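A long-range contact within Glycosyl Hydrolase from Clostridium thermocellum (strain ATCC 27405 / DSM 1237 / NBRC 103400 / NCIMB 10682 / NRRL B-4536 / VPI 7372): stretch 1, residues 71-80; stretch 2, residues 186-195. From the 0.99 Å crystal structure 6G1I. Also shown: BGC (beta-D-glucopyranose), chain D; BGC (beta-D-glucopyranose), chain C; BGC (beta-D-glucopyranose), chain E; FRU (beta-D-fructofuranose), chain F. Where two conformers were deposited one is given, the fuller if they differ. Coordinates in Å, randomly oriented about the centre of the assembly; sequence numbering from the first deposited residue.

Stretch 1 71-80: GMATRESTFR
Stretch 2 186-195: ETAALGAWYL

Helices can approach closely where glycine strips the side chain from the crossing point, and this glycosyl hydrolase gives a clear example. Stretch 1 enters already helical at Gly71 and stays so into the region of Ser77, then turns through a type I' turn from Ser77 to Arg80, with Thr78 (phi/psi 54/34) and Phe79 (67/9) both at positive phi. Stretch 2 is helical throughout. The axes come within 7.8 Å, their N-to-C directions 123° apart, and the contact buries 426 Å².

Along stretch 2, Glu186 (chi1 t, chi2 p) comes first, its CG 3.8 Å from CD of Arg75. The contact is between methylene carbons; beyond it the Arg75 side chain (t, p, t) continues to the sugar, where NH1 donates to O3 of the chain D glucose at 2.8 Å. Thr187 (m) points sideways yet sets its CG2 3.8 Å from CG of Met72 (m, t, p) and its OG1 3.4 Å from CG of Arg75. Its carbonyl O receives a CA-H...O contact from Gly71 CA at 3.5 Å. Ala188 and Ala189 make no contact.

Leu190 (m, t) points toward stretch 1, its CD1 3.9 Å from CG2 of Thr74 and 4.0 Å from CD of Arg75, a small apolar patch. Gly191 marks the register: its CA lies 3.5 Å from CA of Gly71, and its N 3.4 Å from the same atom. The backbones meet directly here, closely enough that a CB on Gly71 would clash with Thr187 O and Gly191 N.

Ala192 faces away and Trp193 falls short of contact. Tyr194 (m, chi2 88°) closes the interface: its OH donates a 2.7 Å hydrogen bond to OG1 of Thr74 (m), while CE2 of Phe79 (chi1 -91°) lies 3.7 Å from CZ of Tyr194. These rings pair obliquely, centroids 5.7 Å apart and planes at 62°.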

# COMPACT_ATOMS: atom_id res chain seq x y z
N GLY A 71 -7.01 -1.56 3.28
CA GLY A 71 -7.27 -0.17 3.54
C GLY A 71 -6.48 0.74 2.61
O GLY A 71 -7.04 1.70 2.03
N MET A 72 -5.19 0.45 2.44
CA MET A 72 -4.38 1.22 1.47
C MET A 72 -4.91 1.09 0.07
O MET A 72 -5.03 2.10 -0.65
CB MET A 72 -2.91 0.79 1.51
CG MET A 72 -2.15 1.15 2.75
SD MET A 72 -0.34 0.91 2.56
CE MET A 72 0.10 2.27 1.47
N ALA A 73 -5.24 -0.11 -0.35
CA ALA A 73 -5.78 -0.30 -1.72
C ALA A 73 -7.04 0.52 -1.89
O ALA A 73 -7.30 1.10 -2.96
CB ALA A 73 -6.02 -1.75 -2.00
N THR A 74 -7.86 0.54 -0.84
CA THR A 74 -9.10 1.31 -0.91
C THR A 74 -8.85 2.79 -0.98
O THR A 74 -9.41 3.49 -1.85
CB THR A 74 -10.01 0.96 0.28
OG1 THR A 74 -10.24 -0.46 0.32
CG2 THR A 74 -11.33 1.64 0.14
N ARG A 75 -8.00 3.29 -0.10
CA ARG A 75 -7.75 4.71 -0.05
C ARG A 75 -7.08 5.24 -1.31
O ARG A 75 -7.34 6.39 -1.72
CB ARG A 75 -6.83 5.05 1.17
CG ARG A 75 -6.68 6.52 1.42
CD ARG A 75 -7.94 7.20 1.91
NE ARG A 75 -7.93 8.64 1.94
CZ ARG A 75 -8.13 9.43 0.89
NH1 ARG A 75 -8.23 8.92 -0.32
NH2 ARG A 75 -8.24 10.72 1.08
N GLU A 76 -6.20 4.44 -1.90
CA GLU A 76 -5.38 4.87 -3.02
C GLU A 76 -6.03 4.64 -4.35
O GLU A 76 -5.77 5.42 -5.31
CB GLU A 76 -4.04 4.14 -2.95
CG GLU A 76 -3.10 4.64 -1.88
CD GLU A 76 -2.51 6.02 -2.12
OE1 GLU A 76 -2.81 6.63 -3.17
OE2 GLU A 76 -1.71 6.49 -1.28
N SER A 77 -6.85 3.60 -4.51
CA SER A 77 -7.39 3.25 -5.83
C SER A 77 -8.83 2.80 -5.80
O SER A 77 -9.36 2.42 -6.86
CB SER A 77 -6.57 2.11 -6.48
OG SER A 77 -6.77 0.89 -5.81
N THR A 78 -9.47 2.72 -4.64
CA THR A 78 -10.79 2.10 -4.56
C THR A 78 -10.76 0.70 -5.15
O THR A 78 -11.74 0.21 -5.76
CB THR A 78 -11.95 2.96 -5.12
OG1 THR A 78 -11.74 4.33 -4.79
CG2 THR A 78 -13.30 2.55 -4.57
N PHE A 79 -9.63 0.00 -4.98
CA PHE A 79 -9.42 -1.34 -5.54
C PHE A 79 -9.36 -1.41 -7.07
O PHE A 79 -9.33 -2.52 -7.62
CB PHE A 79 -10.40 -2.38 -4.97
CG PHE A 79 -9.86 -3.09 -3.73
CD1 PHE A 79 -8.96 -4.13 -3.88
CD2 PHE A 79 -10.24 -2.76 -2.46
CE1 PHE A 79 -8.47 -4.84 -2.79
CE2 PHE A 79 -9.73 -3.44 -1.36
CZ PHE A 79 -8.87 -4.51 -1.52
N ARG A 80 -9.31 -0.30 -7.75
CA ARG A 80 -9.18 -0.25 -9.22
C ARG A 80 -7.72 -0.36 -9.60
O ARG A 80 -6.96 0.62 -9.52
CB ARG A 80 -9.77 1.05 -9.72
CG ARG A 80 -11.25 1.10 -9.50
CD ARG A 80 -11.85 2.42 -9.93
NE ARG A 80 -13.18 2.48 -9.38
CZ ARG A 80 -13.68 3.46 -8.65
NH1 ARG A 80 -12.99 4.57 -8.39
NH2 ARG A 80 -14.91 3.35 -8.20
N GLU A 186 -8.08 7.56 7.78
CA GLU A 186 -9.04 7.00 6.86
C GLU A 186 -8.59 5.64 6.36
O GLU A 186 -9.40 4.72 6.25
CB GLU A 186 -9.28 7.99 5.70
CG GLU A 186 -10.37 7.57 4.77
CD GLU A 186 -11.79 7.66 5.32
OE1 GLU A 186 -11.99 8.25 6.43
OE2 GLU A 186 -12.72 7.17 4.63
N THR A 187 -7.32 5.50 5.99
CA THR A 187 -6.78 4.18 5.56
C THR A 187 -7.05 3.12 6.60
O THR A 187 -7.52 2.01 6.31
CB THR A 187 -5.29 4.32 5.27
OG1 THR A 187 -5.09 5.17 4.14
CG2 THR A 187 -4.68 2.98 4.91
N ALA A 188 -6.74 3.41 7.85
CA ALA A 188 -6.96 2.46 8.96
C ALA A 188 -8.43 2.10 9.05
O ALA A 188 -8.78 0.92 9.21
CB ALA A 188 -6.42 3.07 10.26
N ALA A 189 -9.30 3.10 8.97
CA ALA A 189 -10.73 2.86 9.08
C ALA A 189 -11.26 2.01 7.94
O ALA A 189 -12.04 1.06 8.14
CB ALA A 189 -11.46 4.20 9.08
N LEU A 190 -10.84 2.33 6.72
CA LEU A 190 -11.28 1.57 5.56
C LEU A 190 -10.82 0.15 5.66
O LEU A 190 -11.57 -0.81 5.35
CB LEU A 190 -10.70 2.19 4.28
CG LEU A 190 -11.24 3.60 3.95
CD1 LEU A 190 -10.36 4.23 2.88
CD2 LEU A 190 -12.70 3.61 3.51
N GLY A 191 -9.56 -0.10 6.09
CA GLY A 191 -9.08 -1.45 6.20
C GLY A 191 -9.89 -2.24 7.22
O GLY A 191 -10.23 -3.43 7.00
N ALA A 192 -10.22 -1.64 8.35
CA ALA A 192 -10.95 -2.33 9.39
C ALA A 192 -12.34 -2.73 8.97
O ALA A 192 -12.88 -3.74 9.47
CB ALA A 192 -10.93 -1.51 10.67
N TRP A 193 -12.95 -1.99 8.04
CA TRP A 193 -14.23 -2.34 7.49
C TRP A 193 -14.26 -3.74 6.92
O TRP A 193 -15.21 -4.51 7.09
CB TRP A 193 -14.69 -1.32 6.46
CG TRP A 193 -16.01 -1.58 5.83
CD1 TRP A 193 -17.23 -1.21 6.31
CD2 TRP A 193 -16.26 -2.29 4.61
NE1 TRP A 193 -18.21 -1.61 5.45
CE2 TRP A 193 -17.63 -2.25 4.38
CE3 TRP A 193 -15.43 -2.91 3.64
CZ2 TRP A 193 -18.22 -2.83 3.25
CZ3 TRP A 193 -16.04 -3.43 2.52
CH2 TRP A 193 -17.41 -3.38 2.32
N TYR A 194 -13.17 -4.10 6.22
CA TYR A 194 -13.10 -5.42 5.62
C TYR A 194 -13.09 -6.53 6.66
O TYR A 194 -13.71 -7.59 6.47
CB TYR A 194 -11.87 -5.58 4.70
CG TYR A 194 -11.94 -4.64 3.50
CD1 TYR A 194 -11.43 -3.35 3.58
CD2 TYR A 194 -12.53 -5.04 2.33
CE1 TYR A 194 -11.58 -2.46 2.53
CE2 TYR A 194 -12.66 -4.16 1.27
CZ TYR A 194 -12.20 -2.90 1.36
OH TYR A 194 -12.41 -2.02 0.29
N LEU A 195 -12.37 -6.33 7.74
CA LEU A 195 -12.30 -7.35 8.77
C LEU A 195 -13.56 -7.41 9.60
O LEU A 195 -14.02 -8.49 9.95
CB LEU A 195 -11.07 -7.11 9.62
CG LEU A 195 -10.76 -8.26 10.61
CD1 LEU A 195 -10.69 -9.65 9.98
CD2 LEU A 195 -9.46 -7.95 11.33
C2 BGC D . -10.86 9.35 -3.00
C3 BGC D . -9.57 9.78 -3.66
C4 BGC D . -8.84 8.60 -4.23
C5 BGC D . -9.77 7.80 -5.16
C6 BGC D . -9.15 6.48 -5.55
C1 BGC D . -11.70 8.63 -4.05
O2 BGC D . -11.58 10.48 -2.53
O3 BGC D . -8.79 10.43 -2.67
O4 BGC D . -7.77 9.03 -5.04
O5 BGC D . -10.98 7.48 -4.48
O6 BGC D . -10.05 5.74 -6.36
C2 BGC C . -5.51 8.77 -5.73
C3 BGC C . -4.08 8.60 -5.28
C4 BGC C . -3.78 9.52 -4.08
C5 BGC C . -4.85 9.33 -3.02
C6 BGC C . -4.65 10.29 -1.84
C1 BGC C . -6.48 8.70 -4.57
O2 BGC C . -5.85 7.77 -6.71
O3 BGC C . -3.18 8.87 -6.33
O4 BGC C . -2.49 9.28 -3.56
O5 BGC C . -6.13 9.61 -3.57
O6 BGC C . -4.80 11.65 -2.21
C2 BGC E . -15.39 6.53 -5.72
C3 BGC E . -14.01 6.82 -5.11
C4 BGC E . -14.05 8.09 -4.27
C5 BGC E . -15.21 8.08 -3.29
C6 BGC E . -15.32 9.40 -2.56
C1 BGC E . -16.43 6.55 -4.67
O2 BGC E . -15.33 5.24 -6.38
O3 BGC E . -13.07 6.91 -6.19
O4 BGC E . -12.88 8.19 -3.43
O5 BGC E . -16.41 7.83 -4.01
O6 BGC E . -15.56 10.45 -3.46
C1 FRU F . -0.03 9.98 -6.81
C2 FRU F . 0.48 9.82 -5.41
C3 FRU F . 1.94 10.14 -5.19
C4 FRU F . 2.27 9.30 -4.00
C5 FRU F . 1.46 8.05 -4.21
C6 FRU F . 0.99 7.33 -2.96
O1 FRU F . 0.25 11.26 -7.33
O2 FRU F . -0.29 10.63 -4.50
O3 FRU F . 2.18 11.54 -5.06
O4 FRU F . 3.67 8.97 -3.97
O5 FRU F . 0.34 8.45 -5.04
O6 FRU F . 0.15 8.16 -2.14